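Local coordinates for protein thiamin pyrophosphokinase (Saccharomyces cerevisiae, PDB 1IG0) that transfers a pyrophosphate group from ATP to thiamine, making thiamine diphosphate and AMP, as a homodimer and the sole yeast enzyme for this step, at residues A259-E264 / N274-V279; I230-T235 / K301-L306. One frame throughout, in Å; residues are numbered along the deposited sequence.

Interaction 1: A259-E264 / N274-V279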
# COMPACT_ATOMS: atom_id res chain seq x y z
N ALA B 259 11.44 -9.91 6.61
CA ALA B 259 10.84 -11.18 6.99
C ALA B 259 11.08 -11.42 8.47
O ALA B 259 12.00 -10.86 9.05
CB ALA B 259 11.44 -12.30 6.17
N THR B 260 10.24 -12.25 9.07
CA THR B 260 10.39 -12.56 10.49
C THR B 260 9.73 -13.90 10.80
O THR B 260 9.39 -14.66 9.89
CB THR B 260 9.76 -11.45 11.38
OG1 THR B 260 10.06 -11.72 12.75
CG2 THR B 260 8.25 -11.39 11.18
N LEU B 261 9.56 -14.17 12.08
CA LEU B 261 8.96 -15.42 12.52
C LEU B 261 7.80 -15.14 13.46
O LEU B 261 7.94 -14.38 14.42
CB LEU B 261 10.01 -16.26 13.25
CG LEU B 261 9.60 -17.61 13.85
CD1 LEU B 261 9.27 -18.60 12.74
CD2 LEU B 261 10.74 -18.14 14.71
N VAL B 262 6.64 -15.73 13.16
CA VAL B 262 5.49 -15.55 14.03
C VAL B 262 5.59 -16.70 15.02
O VAL B 262 5.15 -17.82 14.75
CB VAL B 262 4.16 -15.65 13.26
CG1 VAL B 262 2.99 -15.46 14.22
CG2 VAL B 262 4.12 -14.59 12.17
N LYS B 263 6.19 -16.42 16.17
CA LYS B 263 6.37 -17.43 17.20
C LYS B 263 5.05 -18.06 17.63
O LYS B 263 4.96 -19.28 17.78
CB LYS B 263 7.07 -16.82 18.42
CG LYS B 263 7.27 -17.81 19.55
CD LYS B 263 8.22 -17.27 20.61
CE LYS B 263 8.43 -18.31 21.70
NZ LYS B 263 8.78 -19.63 21.12
N GLU B 264 4.04 -17.23 17.82
CA GLU B 264 2.74 -17.72 18.24
C GLU B 264 1.67 -16.64 18.28
O GLU B 264 1.94 -15.48 18.56
CB GLU B 264 2.84 -18.37 19.63
CG GLU B 264 1.51 -18.50 20.36
CD GLU B 264 1.66 -19.08 21.75
OE1 GLU B 264 2.58 -18.64 22.48
OE2 GLU B 264 0.86 -19.96 22.13
N ASN B 274 5.55 -21.00 15.39
CA ASN B 274 6.80 -21.25 14.68
C ASN B 274 6.50 -21.14 13.19
O ASN B 274 6.88 -22.00 12.39
CB ASN B 274 7.32 -22.66 15.01
CG ASN B 274 7.40 -22.92 16.50
OD1 ASN B 274 8.00 -22.14 17.24
ND2 ASN B 274 6.79 -24.01 16.95
N TRP B 275 5.81 -20.06 12.83
CA TRP B 275 5.37 -19.80 11.47
C TRP B 275 6.16 -18.69 10.78
O TRP B 275 5.96 -17.51 11.06
CB TRP B 275 3.89 -19.41 11.53
CG TRP B 275 3.10 -19.61 10.28
CD1 TRP B 275 2.57 -20.77 9.82
CD2 TRP B 275 2.70 -18.59 9.36
NE1 TRP B 275 1.85 -20.55 8.67
CE2 TRP B 275 1.91 -19.22 8.37
CE3 TRP B 275 2.92 -17.21 9.27
CZ2 TRP B 275 1.34 -18.51 7.30
CZ3 TRP B 275 2.35 -16.50 8.21
CH2 TRP B 275 1.57 -17.16 7.24
N PRO B 276 7.09 -19.05 9.88
CA PRO B 276 7.88 -18.03 9.18
C PRO B 276 6.98 -17.17 8.30
O PRO B 276 6.07 -17.69 7.65
CB PRO B 276 8.86 -18.86 8.35
CG PRO B 276 9.01 -20.12 9.15
CD PRO B 276 7.58 -20.40 9.56
N THR B 277 7.23 -15.87 8.26
CA THR B 277 6.41 -14.98 7.44
C THR B 277 7.28 -14.01 6.64
O THR B 277 8.23 -13.42 7.17
CB THR B 277 5.41 -14.17 8.30
OG1 THR B 277 4.54 -13.41 7.45
CG2 THR B 277 6.14 -13.24 9.26
N SER B 278 6.96 -13.86 5.36
CA SER B 278 7.72 -12.98 4.47
C SER B 278 6.94 -12.58 3.23
O SER B 278 6.25 -13.40 2.63
CB SER B 278 9.02 -13.66 4.05
OG SER B 278 9.60 -12.99 2.94
N VAL B 279 7.06 -11.32 2.84
CA VAL B 279 6.38 -10.82 1.65
C VAL B 279 7.00 -11.45 0.40
O VAL B 279 6.32 -11.65 -0.61
CB VAL B 279 6.51 -9.27 1.54
CG1 VAL B 279 6.02 -8.79 0.17
CG2 VAL B 279 5.71 -8.61 2.65

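Interaction 2: I230-T235 / K301-L306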
# COMPACT_ATOMS: atom_id res chain seq x y z
N ILE B 230 3.26 -3.52 15.55
CA ILE B 230 3.15 -4.46 16.66
C ILE B 230 4.56 -4.81 17.11
O ILE B 230 5.35 -5.36 16.34
CB ILE B 230 2.42 -5.75 16.21
CG1 ILE B 230 0.93 -5.46 16.00
CG2 ILE B 230 2.63 -6.86 17.23
CD1 ILE B 230 0.21 -5.00 17.25
N LYS B 231 4.89 -4.47 18.35
CA LYS B 231 6.22 -4.75 18.89
C LYS B 231 6.44 -6.26 19.03
O LYS B 231 5.52 -7.02 19.31
CB LYS B 231 6.40 -4.07 20.24
CG LYS B 231 6.45 -2.54 20.20
CD LYS B 231 7.87 -1.99 20.07
CE LYS B 231 8.33 -1.81 18.63
NZ LYS B 231 9.75 -1.30 18.56
N LYS B 232 7.69 -6.66 18.84
CA LYS B 232 8.10 -8.06 18.92
C LYS B 232 7.98 -8.65 20.32
O LYS B 232 7.78 -7.93 21.30
CB LYS B 232 9.56 -8.16 18.48
CG LYS B 232 10.48 -7.29 19.32
CD LYS B 232 11.94 -7.36 18.91
CE LYS B 232 12.78 -6.46 19.80
NZ LYS B 232 14.23 -6.53 19.48
N ASN B 233 8.11 -9.97 20.40
CA ASN B 233 8.09 -10.70 21.66
C ASN B 233 6.80 -10.78 22.47
O ASN B 233 6.83 -11.05 23.67
CB ASN B 233 9.22 -10.19 22.55
CG ASN B 233 10.59 -10.43 21.94
OD1 ASN B 233 11.55 -9.73 22.25
ND2 ASN B 233 10.69 -11.43 21.07
N GLY B 234 5.66 -10.55 21.83
CA GLY B 234 4.40 -10.66 22.55
C GLY B 234 3.62 -9.39 22.83
O GLY B 234 3.96 -8.63 23.74
N THR B 235 2.57 -9.17 22.05
CA THR B 235 1.71 -8.00 22.21
C THR B 235 0.27 -8.46 22.32
O THR B 235 -0.21 -9.24 21.49
CB THR B 235 1.83 -7.04 21.00
OG1 THR B 235 3.13 -6.44 20.98
CG2 THR B 235 0.78 -5.94 21.10
N LYS B 301 9.06 -12.44 16.27
CA LYS B 301 10.49 -12.32 16.56
C LYS B 301 10.95 -10.88 16.37
O LYS B 301 11.80 -10.38 17.11
CB LYS B 301 11.28 -13.24 15.64
CG LYS B 301 12.73 -13.44 16.03
CD LYS B 301 13.45 -14.27 14.99
CE LYS B 301 14.72 -14.88 15.54
NZ LYS B 301 14.42 -15.85 16.63
N ASP B 302 10.39 -10.21 15.37
CA ASP B 302 10.72 -8.82 15.07
C ASP B 302 9.41 -8.05 14.92
O ASP B 302 8.36 -8.64 14.71
CB ASP B 302 11.52 -8.72 13.77
CG ASP B 302 12.73 -9.64 13.75
OD1 ASP B 302 12.59 -10.80 13.30
OD2 ASP B 302 13.81 -9.21 14.20
N ASP B 303 9.48 -6.72 15.03
CA ASP B 303 8.28 -5.90 14.89
C ASP B 303 7.63 -6.17 13.54
O ASP B 303 8.32 -6.43 12.55
CB ASP B 303 8.61 -4.41 14.98
CG ASP B 303 9.24 -4.02 16.30
OD1 ASP B 303 9.07 -4.75 17.29
OD2 ASP B 303 9.90 -2.96 16.34
N ILE B 304 6.31 -6.10 13.50
CA ILE B 304 5.58 -6.30 12.25
C ILE B 304 4.47 -5.26 12.17
O ILE B 304 4.13 -4.62 13.16
CB ILE B 304 4.94 -7.70 12.15
CG1 ILE B 304 3.83 -7.84 13.19
CG2 ILE B 304 6.00 -8.77 12.34
CD1 ILE B 304 2.86 -8.98 12.89
N ILE B 305 3.91 -5.10 10.97
CA ILE B 305 2.82 -4.15 10.78
C ILE B 305 1.51 -4.92 10.81
O ILE B 305 1.40 -6.00 10.25
CB ILE B 305 2.93 -3.44 9.41
CG1 ILE B 305 4.30 -2.76 9.28
CG2 ILE B 305 1.81 -2.41 9.27
CD1 ILE B 305 4.59 -1.73 10.36
N LEU B 306 0.51 -4.34 11.48
CA LEU B 306 -0.79 -4.97 11.58
C LEU B 306 -1.83 -4.01 11.01
O LEU B 306 -1.78 -2.81 11.26
CB LEU B 306 -1.14 -5.28 13.03
CG LEU B 306 -2.46 -5.99 13.29
CD1 LEU B 306 -2.36 -7.44 12.85
CD2 LEU B 306 -2.80 -5.91 14.77

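Interaction 1: A259-E264 / N274-V279
T260 to V262 and W275 to T277 run antiparallel, T260 facing T277 and V262 facing W275 as hydrogen-bonded pairs with L261 opposite P276 between them. The T260–T277 pair is the straighter: T277 N reaches T260 O at 3.0 Å, with 177° at the hydrogen. At V262 and W275 the bonds come in off the carbonyl planes, V262 N lying above that of W275 O at 2.8 Å. Proline suits position 276, where a non-hydrogen-bonded site asks no N-H of it across this pair. L261 CD1 packs on this proline, 3.6 Å from its N, the end of the leucine coming close to the neighbouring strand and also meeting the ring at CG. On the other face T260 and T277 point the same way side by side, their CG2 methyls only 3.4 Å apart, a tight fit for two carbons. In both threonines OG1 stands anti to the backbone N (chi1 -174°), which leaves CG2 to make this contact; the hydroxyls bond to D302 and to the carbonyl of R283.

The pair forms one margin of a five-stranded mixed sheet, these two strands lying in the vitamin B1-binding family region and 275-277 being outermost within the chain. N274 and W275 both face V262 in a G1 beta bulge; N274, with positive phi, gives its N-H to K263 O at 3.0 Å.

V262, beta-branched and buried, sets CG2 against both neighbours on its face: 3.8 Å from T277 CG2 and 4.1 Å from W275 CE3. The methyl sits at the edge of the indole, near its plane. R283 makes a cation-pi contact with this tryptophan, whose side chain lies about 4 Å, at its nearest atoms, from bound thiamine.

Interaction 2: I230-T235 / K301-L306
D303 and K231 lie side by side, pointing the same way, where two antiparallel strands of the large mixed sheet, 225-230 and 304-310, meet at their ends and the chain at 231-234 leaves for strand 235-238. The aspartate grips this departing chain with both oxygens. OD2 takes K231 NZ at 2.8 Å on its syn side, 32° out of the carboxylate plane, while OD1 receives K232 N nearly along its C-O axis. A lysine suits position 231, long enough to bend at chi2 (-93°) and chi3 (90°) and bring a positive charge back to the carboxylate; NZ also bonds S210 OG of helix 196-212. An alanine in place of D303 would probably leave K232 N and the K231 ammonium without these acceptors, and the lysine chain freer to turn. K232 crosses the aspartate, its CB 3.4 Å from K301 O.

Deeper in, I230 and I304 form a hydrogen-bonded pair, their CB and CG1 meeting at 3.9 Å; beta-branched aliphatic side chains suit a buried strand pair with apolar neighbours. I230 crosses the L306 side chain as well: its CG1, anti to the carbonyl carbon, rests 3.6 Å from L306 CB.

Interaction 1 is nested along the chain inside the loop closed by interaction 2, and the two touch, their centres about 10 Å apart. T260 OG1 hydrogen-bonds D302 OD1 at 2.7 Å, and L261 O probably accepts K301 N, which ties strand 260-266 to the turn leading into strand 304-310. T260 CG2 packs on I304 CG2, so one threonine methyl serves both contacts. Both are partly buried. Interaction 1, at a sheet margin farther from the chain's centre, relies on backbone bonds and small apolar contacts beside the thiamine pocket; interaction 2 lies at strand ends of the larger sheet, where the chain crosses to the sheet of interaction 1, and joins buried aliphatics to a charged, more exposed end.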